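NOL1/NOP2/sun family protein (Enterococcus faecium, PDB 3M4X) probably methylates cytosine in ribosomal RNA, using S-adenosylmethionine, as an RsmF-like member of the NOL1/NOP2/sun family. Local coordinates at residues P65-G70 with V97-A102; E107-L112 with T121-Q126; L132-E137 with P170-F175; E148-E151 with N157-V160. All blocks are in the same frame, centred on the assembly; numbering follows the deposited sequence.

Contact 1 of 4, residues P65-G70 with V97-A102; sequences PYSNEG and VGTAAA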
loop_
_atom_site.group_PDB
_atom_site.type_symbol
_atom_site.label_atom_id
_atom_site.label_comp_id
_atom_site.label_asym_id
_atom_site.label_seq_id
_atom_site.Cartn_x
_atom_site.Cartn_y
_atom_site.Cartn_z
ATOM N N PRO A 65 2.809 -8.119 -15.895
ATOM C CA PRO A 65 4.017 -7.599 -16.550
ATOM C C PRO A 65 4.903 -6.747 -15.647
ATOM O O PRO A 65 6.114 -6.707 -15.855
ATOM C CB PRO A 65 3.463 -6.704 -17.676
ATOM C CG PRO A 65 1.995 -6.911 -17.695
ATOM C CD PRO A 65 1.593 -7.432 -16.355
ATOM N N TYR A 66 4.316 -6.063 -14.673
ATOM C CA TYR A 66 5.047 -5.012 -13.972
ATOM C C TYR A 66 5.282 -5.247 -12.476
ATOM O O TYR A 66 5.593 -4.307 -11.760
ATOM C CB TYR A 66 4.364 -3.652 -14.164
ATOM C CG TYR A 66 4.052 -3.306 -15.604
ATOM C CD1 TYR A 66 2.747 -3.064 -16.004
ATOM C CD2 TYR A 66 5.052 -3.239 -16.564
ATOM C CE1 TYR A 66 2.443 -2.760 -17.315
ATOM C CE2 TYR A 66 4.752 -2.936 -17.889
ATOM C CZ TYR A 66 3.446 -2.701 -18.251
ATOM O OH TYR A 66 3.122 -2.388 -19.548
ATOM N N SER A 67 5.126 -6.480 -12.004
ATOM C CA SER A 67 5.582 -6.819 -10.654
ATOM C C SER A 67 5.921 -8.293 -10.495
ATOM O O SER A 67 5.187 -9.154 -10.949
ATOM C CB SER A 67 4.555 -6.417 -9.586
ATOM O OG SER A 67 4.759 -7.169 -8.394
ATOM N N ASN A 68 7.032 -8.544 -9.813
ATOM C CA ASN A 68 7.500 -9.868 -9.402
ATOM C C ASN A 68 6.468 -10.742 -8.698
ATOM O O ASN A 68 6.631 -11.958 -8.625
ATOM C CB ASN A 68 8.652 -9.675 -8.410
ATOM C CG ASN A 68 9.962 -10.182 -8.937
ATOM O OD1 ASN A 68 10.977 -9.499 -8.852
ATOM N ND2 ASN A 68 9.952 -11.391 -9.490
ATOM N N GLU A 69 5.435 -10.115 -8.148
ATOM C CA GLU A 69 4.467 -10.818 -7.302
ATOM C C GLU A 69 3.047 -10.663 -7.836
ATOM O O GLU A 69 2.071 -10.932 -7.137
ATOM C CB GLU A 69 4.576 -10.284 -5.871
ATOM C CG GLU A 69 6.026 -10.295 -5.355
ATOM C CD GLU A 69 6.349 -9.148 -4.403
ATOM O OE1 GLU A 69 5.523 -8.217 -4.254
ATOM O OE2 GLU A 69 7.443 -9.179 -3.802
ATOM N N GLY A 70 2.950 -10.211 -9.081
ATOM C CA GLY A 70 1.672 -9.927 -9.699
ATOM C C GLY A 70 1.172 -11.035 -10.619
ATOM O O GLY A 70 1.947 -11.760 -11.247
ATOM N N VAL A 97 4.412 1.455 -10.301
ATOM C CA VAL A 97 4.853 2.506 -9.404
ATOM C C VAL A 97 5.619 1.916 -8.226
ATOM O O VAL A 97 6.757 2.309 -7.957
ATOM C CB VAL A 97 3.647 3.331 -8.925
ATOM C CG1 VAL A 97 4.076 4.366 -7.928
ATOM C CG2 VAL A 97 2.966 3.974 -10.122
ATOM N N GLY A 98 5.005 0.946 -7.549
ATOM C CA GLY A 98 5.650 0.246 -6.454
ATOM C C GLY A 98 6.908 -0.466 -6.887
ATOM O O GLY A 98 7.895 -0.533 -6.156
ATOM N N THR A 99 6.895 -0.992 -8.098
ATOM C CA THR A 99 8.074 -1.687 -8.591
ATOM C C THR A 99 9.224 -0.706 -8.838
ATOM O O THR A 99 10.362 -0.969 -8.452
ATOM C CB THR A 99 7.744 -2.500 -9.841
ATOM O OG1 THR A 99 6.821 -3.533 -9.479
ATOM C CG2 THR A 99 9.002 -3.122 -10.433
ATOM N N ALA A 100 8.917 0.428 -9.461
ATOM C CA ALA A 100 9.910 1.484 -9.684
ATOM C C ALA A 100 10.546 1.936 -8.376
ATOM O O ALA A 100 11.747 2.188 -8.312
ATOM C CB ALA A 100 9.272 2.671 -10.369
ATOM N N ALA A 101 9.725 2.017 -7.337
ATOM C CA ALA A 101 10.156 2.533 -6.046
ATOM C C ALA A 101 11.236 1.684 -5.407
ATOM O O ALA A 101 12.126 2.217 -4.749
ATOM C CB ALA A 101 8.960 2.688 -5.101
ATOM N N ALA A 102 11.158 0.369 -5.601
ATOM C CA ALA A 102 12.117 -0.572 -5.008
ATOM C C ALA A 102 12.618 -0.152 -3.616
ATOM O O ALA A 102 13.812 0.083 -3.405
ATOM C CB ALA A 102 13.286 -0.806 -5.943
#
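A side-chain-to-backbone hydrogen bond, from Thr99 to the carbonyl of Tyr66, ties the loop 65-70 of the N-terminal RsmF region to helix 95-101, which packs beside the Rossmann-like methyltransferase core. The contact is small, about 84 Å² in all. Thr99 OG1 donates to Tyr66 O over 2.7 Å, arriving in the carbonyl plane at a C=O...donor angle of 146°. With chi1 at -65°, the hydroxyl of Thr99 stands beside its own backbone N and directly opposite its carbonyl carbon, which leaves it at the helix surface, within reach of both helix and loop. Met95 O, one helical turn earlier, is also hydrogen-bonded to Thr99 OG1. Thr99 OG1 further touches Ser67 CB at 3.7 Å. The Tyr66 ring takes no part in the bond: Pro65 CB sits over the centre of one face, 3.8 Å above the plane, and the phenol OH pairs with Gln291 O. Beyond Tyr66 the chain folds into a type I beta turn from Ser67 to Gly70, closed by Gly70 N to Ser67 O. An ST turn lies inside it, in which Ser67 OG accepts from Glu69 N at 3.0 Å with a nearly straight angle of 169°.

Contact 2 of 4, residues E107-L112 with T121-Q126; sequences EKVLDL and TQLAAQ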
loop_
_atom_site.group_PDB
_atom_site.type_symbol
_atom_site.label_atom_id
_atom_site.label_comp_id
_atom_site.label_asym_id
_atom_site.label_seq_id
_atom_site.Cartn_x
_atom_site.Cartn_y
_atom_site.Cartn_z
ATOM N N GLU A 107 14.786 0.943 5.260
ATOM C CA GLU A 107 14.656 2.334 4.852
ATOM C C GLU A 107 13.533 3.021 5.610
ATOM O O GLU A 107 12.606 2.374 6.099
ATOM C CB GLU A 107 14.383 2.436 3.340
ATOM C CG GLU A 107 15.593 2.191 2.467
ATOM C CD GLU A 107 15.313 2.511 0.999
ATOM O OE1 GLU A 107 14.191 2.250 0.533
ATOM O OE2 GLU A 107 16.216 3.036 0.324
ATOM N N LYS A 108 13.605 4.339 5.684
ATOM C CA LYS A 108 12.443 5.132 6.061
ATOM C C LYS A 108 11.725 5.558 4.779
ATOM O O LYS A 108 12.300 6.236 3.923
ATOM C CB LYS A 108 12.853 6.327 6.927
ATOM C CG LYS A 108 13.501 5.901 8.254
ATOM C CD LYS A 108 14.149 7.082 8.981
ATOM C CE LYS A 108 15.467 7.482 8.345
ATOM N NZ LYS A 108 15.981 8.759 8.944
ATOM N N VAL A 109 10.467 5.139 4.646
ATOM C CA VAL A 109 9.756 5.271 3.380
ATOM C C VAL A 109 8.429 5.988 3.570
ATOM O O VAL A 109 7.703 5.712 4.504
ATOM C CB VAL A 109 9.509 3.875 2.714
ATOM C CG1 VAL A 109 8.775 4.023 1.384
ATOM C CG2 VAL A 109 10.812 3.118 2.535
ATOM N N LEU A 110 8.115 6.916 2.674
ATOM C CA LEU A 110 6.851 7.638 2.754
ATOM C C LEU A 110 6.016 7.372 1.505
ATOM O O LEU A 110 6.515 7.473 0.397
ATOM C CB LEU A 110 7.102 9.150 2.922
ATOM C CG LEU A 110 5.875 10.077 2.910
ATOM C CD1 LEU A 110 4.985 9.799 4.115
ATOM C CD2 LEU A 110 6.297 11.540 2.899
ATOM N N ASP A 111 4.763 6.982 1.709
ATOM C CA ASP A 111 3.758 6.933 0.653
ATOM C C ASP A 111 2.823 8.109 0.912
ATOM O O ASP A 111 1.965 8.051 1.798
ATOM C CB ASP A 111 2.972 5.621 0.717
ATOM C CG ASP A 111 2.163 5.356 -0.552
ATOM O OD1 ASP A 111 1.564 4.259 -0.667
ATOM O OD2 ASP A 111 2.119 6.237 -1.440
ATOM N N LEU A 112 2.999 9.180 0.154
ATOM C CA LEU A 112 2.380 10.462 0.499
ATOM C C LEU A 112 0.882 10.572 0.167
ATOM O O LEU A 112 0.112 11.148 0.927
ATOM C CB LEU A 112 3.178 11.606 -0.128
ATOM C CG LEU A 112 2.822 13.044 0.245
ATOM C CD1 LEU A 112 2.959 13.294 1.742
ATOM C CD2 LEU A 112 3.713 13.981 -0.521
ATOM N N THR A 121 1.403 -1.168 -0.066
ATOM C CA THR A 121 1.321 -2.583 0.181
ATOM C C THR A 121 2.451 -3.291 -0.580
ATOM O O THR A 121 3.067 -4.212 -0.060
ATOM C CB THR A 121 -0.122 -3.047 -0.161
ATOM O OG1 THR A 121 -0.780 -3.512 1.030
ATOM C CG2 THR A 121 -0.143 -4.071 -1.247
ATOM N N GLN A 122 2.793 -2.814 -1.778
ATOM C CA GLN A 122 3.984 -3.371 -2.424
ATOM C C GLN A 122 5.299 -2.902 -1.778
ATOM O O GLN A 122 6.289 -3.643 -1.754
ATOM C CB GLN A 122 3.982 -3.261 -3.978
ATOM C CG GLN A 122 3.677 -1.924 -4.568
ATOM C CD GLN A 122 3.198 -1.984 -6.044
ATOM O OE1 GLN A 122 2.404 -1.134 -6.470
ATOM N NE2 GLN A 122 3.702 -2.967 -6.825
ATOM N N LEU A 123 5.304 -1.701 -1.217
ATOM C CA LEU A 123 6.494 -1.212 -0.515
ATOM C C LEU A 123 6.769 -2.062 0.713
ATOM O O LEU A 123 7.901 -2.466 0.984
ATOM C CB LEU A 123 6.299 0.242 -0.084
ATOM C CG LEU A 123 6.151 1.295 -1.191
ATOM C CD1 LEU A 123 5.743 2.641 -0.588
ATOM C CD2 LEU A 123 7.449 1.428 -1.974
ATOM N N ALA A 124 5.720 -2.309 1.477
ATOM C CA ALA A 124 5.832 -3.103 2.676
ATOM C C ALA A 124 6.319 -4.518 2.349
ATOM O O ALA A 124 7.108 -5.092 3.101
ATOM C CB ALA A 124 4.505 -3.144 3.378
ATOM N N ALA A 125 5.859 -5.080 1.233
ATOM C CA ALA A 125 6.310 -6.416 0.834
ATOM C C ALA A 125 7.801 -6.352 0.576
ATOM O O ALA A 125 8.534 -7.283 0.896
ATOM C CB ALA A 125 5.558 -6.917 -0.431
ATOM N N GLN A 126 8.246 -5.234 0.002
ATOM C CA GLN A 126 9.651 -5.050 -0.330
ATOM C C GLN A 126 10.515 -4.906 0.934
ATOM O O GLN A 126 11.667 -5.348 0.975
ATOM C CB GLN A 126 9.819 -3.816 -1.214
ATOM C CG GLN A 126 9.463 -4.010 -2.699
ATOM C CD GLN A 126 9.244 -2.670 -3.419
ATOM O OE1 GLN A 126 9.196 -1.610 -2.789
ATOM N NE2 GLN A 126 9.120 -2.717 -4.740
#
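Leu123 fits against Val109 and Asp111 where helix 118-127 packs on strand 108-111, the first two elements of a beta-alpha-beta unit that strand 132-136 completes. In class I methyltransferases this strand leads into the glycine-rich cofactor loop, and the sequence just after Leu112 is consistent with that role here. Leu123 has the largest buried area of the three. Its CG stands beside the backbone N and across from the carbonyl carbon (chi1 -65°), and from there CD1 reaches the strand. Val109 answers with the branch lying anti to its own N: Val109 CG1 meets Leu123 CD1 at 3.9 Å, and the side chains cross obliquely. Along the strand, Asp111 turns the same way as Val109 and offers its methylene, so Leu123 faces an apolar surface even beside an acidic residue. The carboxylate is occupied separately: Asp111 OD1 is hydrogen-bonded to Ser120 OG, a second link between strand and helix. The other branch of Leu123 is engaged too, CD2 lying on Ala101 CB of helix 95-101, while Leu123 CD1 approaches Asp111 CB at 4.3 Å.

Contact 3 of 4, residues L132-E137 with P170-F175; sequences LLVTNE and PHFSGF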
loop_
_atom_site.group_PDB
_atom_site.type_symbol
_atom_site.label_atom_id
_atom_site.label_comp_id
_atom_site.label_asym_id
_atom_site.label_seq_id
_atom_site.Cartn_x
_atom_site.Cartn_y
_atom_site.Cartn_z
ATOM N N LEU A 132 10.829 1.673 8.433
ATOM C CA LEU A 132 9.614 2.377 8.810
ATOM C C LEU A 132 8.867 2.854 7.577
ATOM O O LEU A 132 9.412 3.577 6.751
ATOM C CB LEU A 132 9.944 3.577 9.688
ATOM C CG LEU A 132 8.788 4.536 9.980
ATOM C CD1 LEU A 132 7.694 3.874 10.814
ATOM C CD2 LEU A 132 9.278 5.801 10.661
ATOM N N LEU A 133 7.606 2.463 7.470
ATOM C CA LEU A 133 6.782 2.864 6.342
ATOM C C LEU A 133 5.753 3.827 6.878
ATOM O O LEU A 133 4.879 3.424 7.644
ATOM C CB LEU A 133 6.055 1.641 5.756
ATOM C CG LEU A 133 5.490 1.614 4.322
ATOM C CD1 LEU A 133 4.139 0.904 4.267
ATOM C CD2 LEU A 133 5.395 2.964 3.659
ATOM N N VAL A 134 5.832 5.094 6.505
ATOM C CA VAL A 134 4.695 5.950 6.815
ATOM C C VAL A 134 3.804 6.174 5.595
ATOM O O VAL A 134 4.264 6.470 4.489
ATOM C CB VAL A 134 5.025 7.210 7.699
ATOM C CG1 VAL A 134 6.508 7.315 8.026
ATOM C CG2 VAL A 134 4.443 8.480 7.128
ATOM N N THR A 135 2.518 5.938 5.808
ATOM C CA THR A 135 1.555 5.898 4.730
ATOM C C THR A 135 0.506 6.922 5.059
ATOM O O THR A 135 -0.222 6.789 6.036
ATOM C CB THR A 135 0.866 4.534 4.648
ATOM O OG1 THR A 135 1.823 3.497 4.862
ATOM C CG2 THR A 135 0.269 4.357 3.303
ATOM N N ASN A 136 0.445 7.960 4.245
ATOM C CA ASN A 136 -0.444 9.062 4.511
ATOM C C ASN A 136 -1.599 9.125 3.510
ATOM O O ASN A 136 -1.409 8.925 2.314
ATOM C CB ASN A 136 0.349 10.367 4.480
ATOM C CG ASN A 136 -0.543 11.587 4.625
ATOM O OD1 ASN A 136 -0.987 11.920 5.725
ATOM N ND2 ASN A 136 -0.821 12.252 3.511
ATOM N N GLU A 137 -2.795 9.400 4.015
ATOM C CA GLU A 137 -3.961 9.637 3.174
ATOM C C GLU A 137 -4.671 10.885 3.695
ATOM O O GLU A 137 -4.832 11.048 4.905
ATOM C CB GLU A 137 -4.897 8.431 3.211
ATOM C CG GLU A 137 -6.237 8.671 2.558
ATOM C CD GLU A 137 -6.124 9.134 1.112
ATOM O OE1 GLU A 137 -5.133 8.776 0.431
ATOM O OE2 GLU A 137 -7.038 9.855 0.654
ATOM N N PRO A 170 6.830 19.656 9.165
ATOM C CA PRO A 170 7.480 19.949 10.445
ATOM C C PRO A 170 7.946 18.679 11.152
ATOM O O PRO A 170 8.981 18.692 11.805
ATOM C CB PRO A 170 6.377 20.650 11.245
ATOM C CG PRO A 170 5.505 21.266 10.210
ATOM C CD PRO A 170 5.519 20.323 9.043
ATOM N N HIS A 171 7.204 17.589 11.002
ATOM C CA HIS A 171 7.545 16.337 11.669
ATOM C C HIS A 171 8.588 15.480 10.954
ATOM O O HIS A 171 9.229 14.638 11.581
ATOM C CB HIS A 171 6.286 15.498 11.884
ATOM C CG HIS A 171 5.234 16.194 12.686
ATOM N ND1 HIS A 171 5.063 15.976 14.035
ATOM C CD2 HIS A 171 4.308 17.115 12.330
ATOM C CE1 HIS A 171 4.071 16.728 14.476
ATOM N NE2 HIS A 171 3.596 17.428 13.462
ATOM N N PHE A 172 8.754 15.684 9.651
ATOM C CA PHE A 172 9.532 14.741 8.851
ATOM C C PHE A 172 10.541 15.399 7.919
ATOM O O PHE A 172 11.028 14.771 6.970
ATOM C CB PHE A 172 8.592 13.871 8.025
ATOM C CG PHE A 172 7.821 12.872 8.833
ATOM C CD1 PHE A 172 6.466 13.040 9.062
ATOM C CD2 PHE A 172 8.447 11.747 9.343
ATOM C CE1 PHE A 172 5.743 12.097 9.796
ATOM C CE2 PHE A 172 7.736 10.804 10.075
ATOM C CZ PHE A 172 6.384 10.983 10.304
ATOM N N SER A 173 10.834 16.663 8.181
ATOM C CA SER A 173 11.827 17.393 7.407
ATOM C C SER A 173 13.146 16.612 7.351
ATOM O O SER A 173 13.686 16.221 8.389
ATOM C CB SER A 173 12.047 18.785 8.013
ATOM O OG SER A 173 12.844 19.587 7.164
ATOM N N GLY A 174 13.641 16.376 6.132
ATOM C CA GLY A 174 14.860 15.608 5.903
ATOM C C GLY A 174 14.902 14.170 6.424
ATOM O O GLY A 174 15.990 13.602 6.619
ATOM N N PHE A 175 13.733 13.569 6.627
ATOM C CA PHE A 175 13.627 12.297 7.361
ATOM C C PHE A 175 13.770 11.015 6.510
ATOM O O PHE A 175 14.429 10.060 6.925
ATOM C CB PHE A 175 12.309 12.290 8.145
ATOM C CG PHE A 175 12.049 11.023 8.931
ATOM C CD1 PHE A 175 12.622 10.830 10.182
ATOM C CD2 PHE A 175 11.181 10.060 8.449
ATOM C CE1 PHE A 175 12.360 9.684 10.911
ATOM C CE2 PHE A 175 10.910 8.915 9.173
ATOM C CZ PHE A 175 11.499 8.726 10.404
#
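Leu132 and Phe175, with Val134 and Phe172, form two apolar pairs between strand 132-136 of the Rossmann-like sheet and the Phe172-Phe175 turn. In the tighter pair, Leu132 CD2 comes to the edge of the Phe175 ring, near its plane, 3.7 Å from CZ and 3.8 Å from CE2. Both residues carry CG anti to the backbone N (chi1 171° and 179°), which stretches them toward each other, and the two side chains meet at about a right angle. The second pair is looser: Val134 CG1 approaches Phe172 CE2 obliquely at 4.2 Å. Between the aromatics, Phe175 CG lies in the plane of the Phe172 ring, at its edge. A type II beta turn from Phe172 to Phe175, closed by Phe175 N to Phe172 O at 3.0 Å, brings both rings to the same side; its Gly174 has the positive phi of 59° expected at this turn position. Lys108 makes a cation-pi contact with the Phe175 ring, and Lys108 NZ is hydrogen-bonded to Phe175 O. Around the contact, Phe176 of strand 176-182 meets the Phe172 ring, while Leu358 and Pro360 from a loop touch Leu132 and Phe172. Leu133 and Thr135 turn the other way, toward helices 118-127 and 140-153, so the phenylalanines pack on the face of the strand turned from those helices.

Contact 4 of 4, residues E148-E151 with N157-V160; sequences ENIE and NAIV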
loop_
_atom_site.group_PDB
_atom_site.type_symbol
_atom_site.label_atom_id
_atom_site.label_comp_id
_atom_site.label_asym_id
_atom_site.label_seq_id
_atom_site.Cartn_x
_atom_site.Cartn_y
_atom_site.Cartn_z
ATOM N N GLU A 148 -7.109 -0.344 7.272
ATOM C CA GLU A 148 -7.602 -1.718 7.313
ATOM C C GLU A 148 -6.900 -2.649 6.325
ATOM O O GLU A 148 -6.706 -3.831 6.622
ATOM C CB GLU A 148 -9.125 -1.760 7.186
ATOM C CG GLU A 148 -9.790 -1.247 8.464
ATOM C CD GLU A 148 -11.285 -1.033 8.335
ATOM O OE1 GLU A 148 -11.879 -1.533 7.355
ATOM O OE2 GLU A 148 -11.864 -0.368 9.225
ATOM N N ASN A 149 -6.476 -2.120 5.179
ATOM C CA ASN A 149 -5.712 -2.929 4.219
ATOM C C ASN A 149 -4.286 -3.235 4.701
ATOM O O ASN A 149 -3.775 -4.330 4.483
ATOM C CB ASN A 149 -5.678 -2.277 2.830
ATOM C CG ASN A 149 -6.934 -2.565 2.006
ATOM O OD1 ASN A 149 -7.339 -3.723 1.826
ATOM N ND2 ASN A 149 -7.535 -1.507 1.471
ATOM N N ILE A 150 -3.642 -2.262 5.341
ATOM C CA ILE A 150 -2.293 -2.455 5.899
ATOM C C ILE A 150 -2.331 -3.599 6.928
ATOM O O ILE A 150 -1.549 -4.543 6.873
ATOM C CB ILE A 150 -1.737 -1.125 6.530
ATOM C CG1 ILE A 150 -0.818 -0.388 5.559
ATOM C CG2 ILE A 150 -0.883 -1.397 7.744
ATOM C CD1 ILE A 150 -1.408 -0.096 4.226
ATOM N N GLU A 151 -3.282 -3.520 7.845
ATOM C CA GLU A 151 -3.491 -4.577 8.816
ATOM C C GLU A 151 -3.771 -5.936 8.162
ATOM O O GLU A 151 -3.226 -6.958 8.574
ATOM C CB GLU A 151 -4.640 -4.182 9.738
ATOM C CG GLU A 151 -4.988 -5.217 10.769
ATOM C CD GLU A 151 -6.257 -4.866 11.493
ATOM O OE1 GLU A 151 -7.339 -5.082 10.923
ATOM O OE2 GLU A 151 -6.175 -4.366 12.630
ATOM N N ASN A 157 5.340 -2.658 10.493
ATOM C CA ASN A 157 6.224 -1.502 10.671
ATOM C C ASN A 157 5.688 -0.196 10.052
ATOM O O ASN A 157 6.464 0.687 9.674
ATOM C CB ASN A 157 7.623 -1.802 10.111
ATOM C CG ASN A 157 7.610 -2.033 8.607
ATOM O OD1 ASN A 157 6.567 -2.347 8.032
ATOM N ND2 ASN A 157 8.769 -1.878 7.962
ATOM N N ALA A 158 4.368 -0.069 9.961
ATOM C CA ALA A 158 3.778 1.096 9.320
ATOM C C ALA A 158 3.127 2.055 10.314
ATOM O O ALA A 158 2.550 1.633 11.316
ATOM C CB ALA A 158 2.767 0.670 8.257
ATOM N N ILE A 159 3.249 3.348 10.032
ATOM C CA ILE A 159 2.455 4.365 10.705
ATOM C C ILE A 159 1.501 4.930 9.671
ATOM O O ILE A 159 1.937 5.468 8.670
ATOM C CB ILE A 159 3.319 5.524 11.206
ATOM C CG1 ILE A 159 4.413 5.011 12.140
ATOM C CG2 ILE A 159 2.459 6.545 11.907
ATOM C CD1 ILE A 159 3.882 4.325 13.351
ATOM N N VAL A 160 0.203 4.790 9.896
ATOM C CA VAL A 160 -0.778 5.333 8.967
ATOM C C VAL A 160 -1.219 6.742 9.392
ATOM O O VAL A 160 -1.727 6.968 10.493
ATOM C CB VAL A 160 -1.987 4.391 8.783
ATOM C CG1 VAL A 160 -3.048 5.053 7.944
ATOM C CG2 VAL A 160 -1.539 3.096 8.115
#
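This is the helix-on-strand packing of a beta-alpha-beta unit, strand 132-136, helix 140-153 and strand 158-161, within the Rossmann-like methyltransferase domain. Ile150, from the last turns of the helix, comes down on Ala158 and Val160, two residues apart on the strand and both directed toward the helix. The nearest CA atoms across the contact, of Ile150 and Ala158, are 7.8 Å apart. The two branches of the isoleucine divide the work: Ile150 CG2 rests on Ala158 CB at 4.2 Å, while Ile150 CG1 approaches Val160 CG2 at 4.4 Å. Because chi2 is 54°, CD1 is folded away from this valine, and CG1 rather than the terminal methyl is its nearest carbon. Arg369 of the adjoining antiparallel strand 367-370 touches both Ile150 and Val160, and its guanidinium makes a salt bridge with Glu151 OE2, bordering the apolar patch with a charged pair. Only carbon atoms meet across the contact itself, at van der Waals separations and over a mere 90 Å². Such packing has no directional bond to fix it; it rests on shape and the burial of apolar surface, with Ile150 lying between the small Ala158 and the branched Val160.

How the contacts relate
Contacts 2, 3 and 4 share the central sheet of the methyltransferase domain: strand 132-136 pairs in parallel with strand 108-111 on one side and strand 158-161 on the other. Their centres lie about 10 to 14 Å apart. Contacts 2 and 4 set helices 118-127 and 140-153 on one face, whereas contact 3 packs the opposite face. Along the chain, contact 1 closes first, then contact 2, and contact 4 is nested inside the loop closed by contact 3. The centres of contacts 1 and 2, which touch through Gly98 O and Gln126 NE2, are about 12 Å apart, those of 1 and 3 about 22 Å. Together they connect the N-terminal region through helix 95-101 to a two-sided Rossmann-like core.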